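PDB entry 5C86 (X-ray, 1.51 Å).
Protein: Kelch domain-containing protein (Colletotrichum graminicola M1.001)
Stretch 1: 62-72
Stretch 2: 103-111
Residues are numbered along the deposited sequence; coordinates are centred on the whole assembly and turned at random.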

# COMPACT_ATOMS: atom_id res chain seq x y z
N ALA A 62 -4.62 -17.47 -15.84
CA ALA A 62 -5.49 -17.23 -14.71
C ALA A 62 -5.87 -18.54 -14.07
O ALA A 62 -6.26 -19.48 -14.79
N ILE A 63 -5.73 -18.65 -12.76
CA ILE A 63 -6.19 -19.80 -12.03
C ILE A 63 -7.16 -19.44 -10.94
O ILE A 63 -7.10 -18.33 -10.37
N VAL A 64 -8.00 -20.40 -10.55
CA VAL A 64 -8.81 -20.30 -9.42
C VAL A 64 -8.04 -20.63 -8.17
O VAL A 64 -7.99 -21.76 -7.65
N GLN A 65 -7.36 -19.61 -7.63
CA GLN A 65 -6.37 -19.91 -6.62
C GLN A 65 -7.02 -19.90 -5.28
O GLN A 65 -6.48 -20.44 -4.34
N ASN A 66 -8.23 -19.27 -5.18
CA ASN A 66 -8.98 -19.30 -3.98
C ASN A 66 -10.36 -19.89 -4.32
O ASN A 66 -11.08 -19.31 -5.11
N THR A 67 -10.64 -21.07 -3.75
CA THR A 67 -11.87 -21.82 -4.11
C THR A 67 -13.03 -21.56 -3.21
O THR A 67 -14.12 -22.13 -3.48
N GLN A 68 -12.87 -20.80 -2.13
CA GLN A 68 -13.88 -20.53 -1.11
C GLN A 68 -14.34 -19.05 -0.92
O GLN A 68 -15.34 -18.80 -0.26
N HIS A 69 -13.53 -18.10 -1.40
CA HIS A 69 -13.68 -16.64 -1.09
C HIS A 69 -13.48 -15.95 -2.40
O HIS A 69 -12.48 -16.18 -3.12
N ASP A 70 -14.48 -15.10 -2.77
CA ASP A 70 -14.34 -14.14 -3.86
C ASP A 70 -13.81 -12.85 -3.23
O ASP A 70 -14.51 -12.20 -2.43
N MET A 71 -12.52 -12.63 -3.47
CA MET A 71 -11.76 -11.62 -2.78
C MET A 71 -11.80 -10.22 -3.43
O MET A 71 -10.89 -9.41 -3.24
N PHE A 72 -12.82 -9.94 -4.20
CA PHE A 72 -13.09 -8.65 -4.77
C PHE A 72 -13.55 -7.72 -3.64
O PHE A 72 -14.31 -8.10 -2.79
N GLY A 103 4.19 -21.92 -1.59
CA GLY A 103 4.20 -21.81 -3.03
C GLY A 103 3.31 -20.62 -3.39
O GLY A 103 2.22 -20.45 -2.85
N GLU A 104 3.80 -19.87 -4.34
CA GLU A 104 3.15 -18.64 -4.81
C GLU A 104 1.82 -18.93 -5.52
O GLU A 104 0.96 -18.06 -5.55
N SER A 105 1.70 -20.11 -6.17
CA SER A 105 0.50 -20.56 -6.85
C SER A 105 -0.27 -21.58 -6.02
O SER A 105 -1.28 -22.10 -6.49
N SER A 106 0.12 -21.82 -4.78
CA SER A 106 -0.58 -22.72 -3.93
C SER A 106 -1.98 -22.16 -3.51
O SER A 106 -2.25 -20.95 -3.69
N PRO A 107 -2.85 -22.99 -2.91
CA PRO A 107 -4.21 -22.51 -2.61
C PRO A 107 -4.23 -21.49 -1.48
O PRO A 107 -3.53 -21.64 -0.48
N TRP A 108 -5.10 -20.50 -1.61
CA TRP A 108 -5.42 -19.66 -0.47
C TRP A 108 -6.13 -20.54 0.51
O TRP A 108 -6.99 -21.38 0.10
N THR A 109 -5.90 -20.39 1.76
CA THR A 109 -6.62 -21.20 2.75
C THR A 109 -7.45 -20.37 3.72
O THR A 109 -7.19 -19.19 3.94
N PRO A 110 -8.43 -20.95 4.42
CA PRO A 110 -9.27 -20.17 5.26
C PRO A 110 -8.73 -19.92 6.60
O PRO A 110 -8.04 -20.74 7.19
N LEU A 111 -9.04 -18.76 7.11
CA LEU A 111 -8.93 -18.39 8.47
C LEU A 111 -10.29 -18.16 9.05
O LEU A 111 -11.27 -18.31 8.33

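Stretch 2 opens with a type I beta turn from Gly103 to Ser106, closed by the backbone bond from Ser106 N to Gly103 O (3.2 Å). At the backbone angles of Gly103 a CB would be jammed against the preceding carbonyl oxygen, so glycine suits the position. Glu104 (chi1 m) points away from stretch 1 and contributes its carbonyl instead: Gln65 NE2 donates to Glu104 O at 2.9 Å. Ser105 (m) lies sideways, and its CB comes within 4.3 Å of CD1 of Ile63, whose side chain (p, t) points toward the turn. Ser106 (p) turns away, its OG donating to Gly103 O at 2.7 Å, while its carbonyl receives the second bond of the Gln65 amide, NE2 to Ser106 O at 2.7 Å. The extended t, t side chain of Gln65 starts sideways, but its end reaches the turn, where one nitrogen serves two carbonyls.

The CA-to-CB bond of Pro107 points away; its CA makes a CA-H...O contact with Gln65 O at 3.5 Å. Trp108 (m, chi2 73°) points toward stretch 1 and, with Gln65, forms the heart of the contact. Trp108 N donates to Gln65 O (3.1 Å, nearly linear), and Trp108 NE1 makes a weak bond to Gln65 OE1 (3.3 Å) at the ring edge. Met71 (m, t, m) covers one face, with CE 3.8 Å and SD 3.9 Å from the centroid of the Trp108 six-membered ring. Asn66 (t) places ND2 3.3 Å from Trp108 CB and donates weakly from ND2 to Met71 SD (3.4 Å), linking two neighbours of the indole. Two waters donate to Trp108 O: water 1 (2.8 Å) also accepts from Thr67 N (3.0 Å), and water 2 (3.1 Å) also donates to Asn66 OD1 (3.1 Å).

Thr109 (p) points away, and Pro110 ends the contact, its CD 4.0 Å from NE2 of Gln68 (m, t).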

# COMPACT_ATOMS: atom_id res chain seq x y z
CB ALA A 62 -6.73 -16.44 -15.14
CB ILE A 63 -5.03 -20.66 -11.43
CG1 ILE A 63 -4.36 -19.95 -10.25
CG2 ILE A 63 -4.01 -20.98 -12.55
CD1 ILE A 63 -3.10 -20.63 -9.71
CB VAL A 64 -10.16 -21.09 -9.52
CG1 VAL A 64 -10.94 -20.93 -8.22
CG2 VAL A 64 -10.95 -20.61 -10.68
CB GLN A 65 -5.22 -18.85 -6.64
CG GLN A 65 -4.00 -19.36 -5.91
CD GLN A 65 -2.95 -18.30 -5.71
OE1 GLN A 65 -3.09 -17.16 -6.23
NE2 GLN A 65 -1.87 -18.65 -5.01
CB ASN A 66 -9.17 -17.88 -3.38
CG ASN A 66 -9.72 -17.94 -2.00
OD1 ASN A 66 -10.48 -18.87 -1.65
ND2 ASN A 66 -9.32 -17.04 -1.13
CB THR A 67 -11.57 -23.38 -4.04
OG1 THR A 67 -11.40 -23.83 -2.66
CG2 THR A 67 -10.47 -23.70 -4.97
CB GLN A 68 -13.40 -21.00 0.24
CG GLN A 68 -13.22 -22.54 0.31
CD GLN A 68 -12.87 -23.10 1.70
OE1 GLN A 68 -13.52 -22.83 2.72
NE2 GLN A 68 -11.79 -23.88 1.74
CB HIS A 69 -12.60 -16.32 -0.05
CG HIS A 69 -12.56 -14.92 0.48
ND1 HIS A 69 -11.71 -14.60 1.52
CD2 HIS A 69 -13.24 -13.79 0.17
CE1 HIS A 69 -11.83 -13.32 1.82
NE2 HIS A 69 -12.79 -12.82 1.07
CB ASP A 70 -15.73 -13.81 -4.49
CG ASP A 70 -15.61 -12.99 -5.73
OD1 ASP A 70 -14.70 -12.08 -5.75
OD2 ASP A 70 -16.33 -13.14 -6.74
CB MET A 71 -10.30 -12.10 -2.63
CG MET A 71 -10.13 -13.31 -1.77
SD MET A 71 -8.41 -13.79 -1.46
CE MET A 71 -7.91 -13.93 -3.07
CB PHE A 72 -14.19 -8.73 -5.81
CG PHE A 72 -14.56 -7.42 -6.38
CD1 PHE A 72 -13.71 -6.73 -7.17
CD2 PHE A 72 -15.82 -6.87 -6.08
CE1 PHE A 72 -14.05 -5.48 -7.65
CE2 PHE A 72 -16.19 -5.65 -6.59
CZ PHE A 72 -15.31 -4.93 -7.37
CB GLU A 104 4.03 -18.01 -5.85
CG GLU A 104 5.33 -17.54 -5.29
CD GLU A 104 6.13 -17.00 -6.43
OE1 GLU A 104 6.40 -17.75 -7.43
OE2 GLU A 104 6.46 -15.85 -6.38
CB SER A 105 0.86 -21.12 -8.21
OG SER A 105 1.61 -20.12 -8.91
CB SER A 106 0.31 -23.09 -2.75
OG SER A 106 0.45 -22.09 -1.72
CB PRO A 107 -4.96 -23.79 -2.22
CG PRO A 107 -4.18 -24.92 -2.93
CD PRO A 107 -2.75 -24.49 -2.82
CB TRP A 108 -6.34 -18.52 -0.89
CG TRP A 108 -5.63 -17.47 -1.76
CD1 TRP A 108 -5.24 -17.55 -3.03
CD2 TRP A 108 -5.22 -16.15 -1.28
NE1 TRP A 108 -4.60 -16.36 -3.42
CE2 TRP A 108 -4.61 -15.52 -2.34
CE3 TRP A 108 -5.35 -15.51 -0.08
CZ2 TRP A 108 -4.08 -14.22 -2.23
CZ3 TRP A 108 -4.88 -14.27 0.03
CH2 TRP A 108 -4.24 -13.64 -1.03
CB THR A 109 -5.59 -22.07 3.48
OG1 THR A 109 -4.72 -21.25 4.30
CG2 THR A 109 -4.82 -22.92 2.49
CB PRO A 110 -10.57 -21.06 5.39
CG PRO A 110 -10.04 -22.40 5.21
CD PRO A 110 -9.00 -22.29 4.15
CB LEU A 111 -7.98 -17.17 8.64
CG LEU A 111 -6.50 -17.37 8.22
CD1 LEU A 111 -5.70 -16.08 8.43
CD2 LEU A 111 -5.83 -18.45 9.03
O HOH W 1 -8.46 -22.25 -2.10
O HOH W 2 -9.93 -20.56 0.83